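Local coordinates for protein ChiX (Serratia marcescens, PDB 5OPZ) that is a zinc-dependent L-Ala D-Glu endopeptidase that hydrolyses peptidoglycan and is required for chitinase secretion, at residues 69-80 with 126-137. Numbering follows the deposited sequence.
Sequences RSRHLTGHAVDV and PHFQLTFRDYPA. With ZN (zinc ion), chain C.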
# COMPACT_ATOMS: atom_id res chain seq x y z
N ARG A 69 -6.17 -10.08 14.13
CA ARG A 69 -6.17 -10.57 12.76
C ARG A 69 -5.99 -9.37 11.85
O ARG A 69 -6.80 -8.43 11.84
CB ARG A 69 -7.48 -11.30 12.47
CG ARG A 69 -7.58 -11.96 11.09
CD ARG A 69 -8.88 -12.80 11.04
NE ARG A 69 -9.79 -12.59 9.91
CZ ARG A 69 -10.09 -13.48 8.95
NH1 ARG A 69 -9.50 -14.68 8.88
NH2 ARG A 69 -10.99 -13.16 8.02
N SER A 70 -4.89 -9.34 11.15
CA SER A 70 -4.62 -8.27 10.17
C SER A 70 -4.01 -8.89 8.94
O SER A 70 -3.11 -9.74 9.04
CB SER A 70 -3.64 -7.25 10.72
OG SER A 70 -3.10 -6.42 9.70
N ARG A 71 -4.41 -8.40 7.79
CA ARG A 71 -3.79 -8.82 6.54
C ARG A 71 -2.31 -8.44 6.50
O ARG A 71 -1.54 -9.03 5.79
CB ARG A 71 -4.54 -8.24 5.36
CG ARG A 71 -5.99 -8.68 5.22
CD ARG A 71 -6.20 -9.62 4.04
NE ARG A 71 -5.67 -10.94 4.31
CZ ARG A 71 -5.74 -11.94 3.46
NH1 ARG A 71 -6.23 -11.75 2.24
NH2 ARG A 71 -5.36 -13.14 3.83
N HIS A 72 -1.89 -7.44 7.29
CA HIS A 72 -0.47 -7.13 7.30
C HIS A 72 0.41 -8.18 7.92
O HIS A 72 1.59 -8.24 7.61
CB HIS A 72 -0.20 -5.83 8.03
CG HIS A 72 -0.58 -4.58 7.30
ND1 HIS A 72 0.27 -3.94 6.42
CD2 HIS A 72 -1.70 -3.81 7.34
CE1 HIS A 72 -0.30 -2.86 5.93
NE2 HIS A 72 -1.49 -2.75 6.48
N LEU A 73 -0.15 -8.97 8.84
CA LEU A 73 0.64 -9.96 9.52
C LEU A 73 1.11 -11.10 8.65
O LEU A 73 2.15 -11.68 8.92
CB LEU A 73 -0.16 -10.58 10.68
CG LEU A 73 -0.43 -9.66 11.87
CD1 LEU A 73 -1.31 -10.34 12.89
CD2 LEU A 73 0.86 -9.27 12.53
N THR A 74 0.33 -11.41 7.63
CA THR A 74 0.53 -12.59 6.81
C THR A 74 1.14 -12.24 5.44
O THR A 74 1.37 -13.11 4.64
CB THR A 74 -0.82 -13.29 6.63
OG1 THR A 74 -1.77 -12.32 6.16
CG2 THR A 74 -1.31 -13.94 7.90
N GLY A 75 1.42 -10.96 5.18
CA GLY A 75 1.95 -10.54 3.91
C GLY A 75 0.94 -10.07 2.89
O GLY A 75 1.28 -9.87 1.74
N HIS A 76 -0.33 -9.90 3.29
CA HIS A 76 -1.40 -9.63 2.33
C HIS A 76 -1.78 -8.14 2.22
O HIS A 76 -2.81 -7.84 1.56
CB HIS A 76 -2.63 -10.48 2.61
CG HIS A 76 -2.40 -11.95 2.47
ND1 HIS A 76 -1.89 -12.72 3.49
CD2 HIS A 76 -2.65 -12.80 1.45
CE1 HIS A 76 -1.84 -13.98 3.10
NE2 HIS A 76 -2.27 -14.05 1.86
N ALA A 77 -1.02 -7.23 2.83
CA ALA A 77 -1.37 -5.82 2.77
C ALA A 77 -0.16 -4.94 2.78
O ALA A 77 0.90 -5.31 3.27
CB ALA A 77 -2.27 -5.48 3.94
N VAL A 78 -0.32 -3.75 2.21
CA VAL A 78 0.67 -2.68 2.29
C VAL A 78 -0.06 -1.38 2.63
O VAL A 78 -1.21 -1.18 2.23
CB VAL A 78 1.46 -2.50 0.97
CG1 VAL A 78 2.28 -3.75 0.69
CG2 VAL A 78 0.56 -2.17 -0.18
N ASP A 79 0.66 -0.51 3.34
CA ASP A 79 0.32 0.91 3.44
C ASP A 79 1.33 1.70 2.64
O ASP A 79 2.52 1.50 2.80
CB ASP A 79 0.34 1.33 4.90
CG ASP A 79 -0.78 0.75 5.72
OD1 ASP A 79 -1.69 0.11 5.21
OD2 ASP A 79 -0.77 0.94 6.94
N VAL A 80 0.82 2.53 1.75
CA VAL A 80 1.66 3.38 0.94
C VAL A 80 1.70 4.78 1.54
O VAL A 80 0.85 5.18 2.31
CB VAL A 80 1.20 3.48 -0.53
CG1 VAL A 80 1.11 2.09 -1.16
CG2 VAL A 80 -0.13 4.18 -0.67
N PRO A 126 -3.96 5.11 2.64
CA PRO A 126 -2.75 4.29 2.45
C PRO A 126 -2.92 2.78 2.23
O PRO A 126 -2.01 2.21 1.64
CB PRO A 126 -1.99 4.49 3.75
CG PRO A 126 -2.38 5.88 4.15
CD PRO A 126 -3.84 5.99 3.82
N HIS A 127 -4.02 2.17 2.66
CA HIS A 127 -4.10 0.73 2.79
C HIS A 127 -4.58 0.06 1.55
O HIS A 127 -5.61 0.41 1.00
CB HIS A 127 -5.04 0.43 3.96
CG HIS A 127 -5.18 -1.03 4.29
ND1 HIS A 127 -4.30 -1.70 5.10
CD2 HIS A 127 -5.97 -1.97 3.75
CE1 HIS A 127 -4.62 -2.98 5.16
NE2 HIS A 127 -5.61 -3.16 4.31
N PHE A 128 -3.82 -0.95 1.12
CA PHE A 128 -4.24 -1.85 0.03
C PHE A 128 -4.07 -3.31 0.50
O PHE A 128 -3.07 -3.61 1.19
CB PHE A 128 -3.43 -1.64 -1.23
CG PHE A 128 -3.59 -0.30 -1.85
CD1 PHE A 128 -2.88 0.79 -1.41
CD2 PHE A 128 -4.57 -0.11 -2.77
CE1 PHE A 128 -3.02 2.03 -2.01
CE2 PHE A 128 -4.71 1.10 -3.41
CZ PHE A 128 -3.96 2.19 -3.00
N GLN A 129 -4.96 -4.21 0.08
CA GLN A 129 -4.81 -5.62 0.48
C GLN A 129 -5.34 -6.55 -0.57
O GLN A 129 -6.27 -6.23 -1.30
CB GLN A 129 -5.46 -5.93 1.84
CG GLN A 129 -6.96 -5.74 1.84
CD GLN A 129 -7.56 -5.98 3.17
OE1 GLN A 129 -7.10 -5.47 4.19
NE2 GLN A 129 -8.57 -6.85 3.21
N LEU A 130 -4.79 -7.76 -0.55
CA LEU A 130 -5.42 -8.87 -1.24
C LEU A 130 -6.66 -9.32 -0.46
O LEU A 130 -6.72 -9.19 0.76
CB LEU A 130 -4.46 -10.06 -1.33
CG LEU A 130 -3.17 -9.79 -2.13
CD1 LEU A 130 -2.21 -10.96 -2.03
CD2 LEU A 130 -3.46 -9.47 -3.59
N THR A 131 -7.68 -9.81 -1.16
CA THR A 131 -8.93 -10.16 -0.48
C THR A 131 -8.80 -11.48 0.27
O THR A 131 -8.06 -12.37 -0.15
CB THR A 131 -10.18 -10.26 -1.38
OG1 THR A 131 -10.11 -11.37 -2.23
CG2 THR A 131 -10.36 -9.08 -2.21
N PHE A 132 -9.57 -11.58 1.35
CA PHE A 132 -9.71 -12.86 2.05
C PHE A 132 -10.33 -13.95 1.17
O PHE A 132 -9.92 -15.11 1.29
CB PHE A 132 -10.53 -12.70 3.32
CG PHE A 132 -9.74 -12.15 4.49
CD1 PHE A 132 -8.77 -12.90 5.14
CD2 PHE A 132 -9.98 -10.87 4.96
CE1 PHE A 132 -8.07 -12.41 6.25
CE2 PHE A 132 -9.29 -10.37 6.07
CZ PHE A 132 -8.30 -11.13 6.68
N ARG A 133 -11.29 -13.58 0.32
CA ARG A 133 -11.92 -14.57 -0.57
C ARG A 133 -10.92 -15.19 -1.56
O ARG A 133 -10.86 -16.41 -1.73
CB ARG A 133 -13.12 -14.00 -1.33
CG ARG A 133 -14.28 -13.59 -0.42
CD ARG A 133 -15.24 -12.65 -1.14
NE ARG A 133 -16.41 -12.22 -0.35
CZ ARG A 133 -17.44 -12.97 0.04
NH1 ARG A 133 -18.42 -12.40 0.74
NH2 ARG A 133 -17.51 -14.28 -0.21
N ASP A 134 -10.06 -14.36 -2.13
CA ASP A 134 -9.12 -14.87 -3.13
C ASP A 134 -7.90 -15.48 -2.53
O ASP A 134 -7.29 -16.37 -3.14
CB ASP A 134 -8.64 -13.77 -4.08
CG ASP A 134 -9.72 -13.19 -4.92
OD1 ASP A 134 -10.65 -13.94 -5.34
OD2 ASP A 134 -9.63 -11.96 -5.21
N TYR A 135 -7.47 -14.93 -1.39
CA TYR A 135 -6.23 -15.24 -0.73
C TYR A 135 -6.52 -15.48 0.74
O TYR A 135 -6.25 -14.59 1.55
CB TYR A 135 -5.21 -14.09 -0.92
CG TYR A 135 -4.70 -13.96 -2.32
CD1 TYR A 135 -5.39 -13.19 -3.27
CD2 TYR A 135 -3.54 -14.62 -2.71
CE1 TYR A 135 -4.92 -13.09 -4.56
CE2 TYR A 135 -3.09 -14.53 -4.02
CZ TYR A 135 -3.76 -13.75 -4.94
OH TYR A 135 -3.38 -13.66 -6.27
N PRO A 136 -7.09 -16.66 1.05
CA PRO A 136 -7.42 -16.92 2.42
C PRO A 136 -6.16 -17.05 3.29
O PRO A 136 -5.07 -17.40 2.81
CB PRO A 136 -8.16 -18.28 2.34
CG PRO A 136 -8.60 -18.41 0.93
CD PRO A 136 -7.49 -17.78 0.17
N ALA A 137 -6.32 -16.77 4.56
CA ALA A 137 -5.25 -17.04 5.52
C ALA A 137 -5.78 -17.06 6.94
O ALA A 137 -6.72 -17.79 7.15
CB ALA A 137 -4.15 -16.01 5.41
OXT ALA A 137 -5.30 -16.38 7.87
ZN ZN C . -2.80 -1.09 6.35
O HOH W 1 -6.90 -15.67 9.71
O HOH W 2 -3.23 -16.48 0.68
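The zinc site of this clan MD peptidase, with the two-histidine, one-aspartate ligand set of that clan, is built across the two central strands of its antiparallel sheet. H72 NE2, D79 OD1 and H127 ND1 bind the zinc ion, the last two at 2.0 Å each. D79 and H127 face each other in a non-hydrogen-bonded pair, carboxylate and imidazole planes 68° apart, while H72 reaches in from the loop before strand 77-82. Second-shell acceptors fix both imidazoles: H127 NE2 donates in its ring plane to Q129 OE1 (2.8 Å), and H72 ND1 is hydrogen-bonded to G49 O. The methyl of A77 lies over one face of the H72 ring. Between the strands, V78 and F128 exchange both backbone bonds, F128 N to V78 O being nearly straight at 171°; V80 N to P126 O and L130 N to H76 O extend the ladder. On the sheet face away from the metal, V80 CG2 meets the edge of the F128 ring at CE1 (3.8 Å), where helix 92-109 packs on both side chains, and helix 27-39 covers V78 and L130.

Past the strands, R71 holds the C-terminal tail. Its chain bends at chi2 (-109°) and chi3, which lays the guanidinium between F132 on one face and the H76 ring on the other. F132 is itself sandwiched: the guanidinium of R69 lies almost parallel on the ring face opposite R71, centres 4.0 Å apart, so two cationic groups share one aromatic ring. A water links R69 NH1 to the terminal carboxylate of A137. In the guanidinium plane, R71 NH1 donates to L130 O, approaching from above that carbonyl's plane, and NH1 and NH2 converge end-on upon the single oxygen Y135 O, at 2.9 and 2.8 Å.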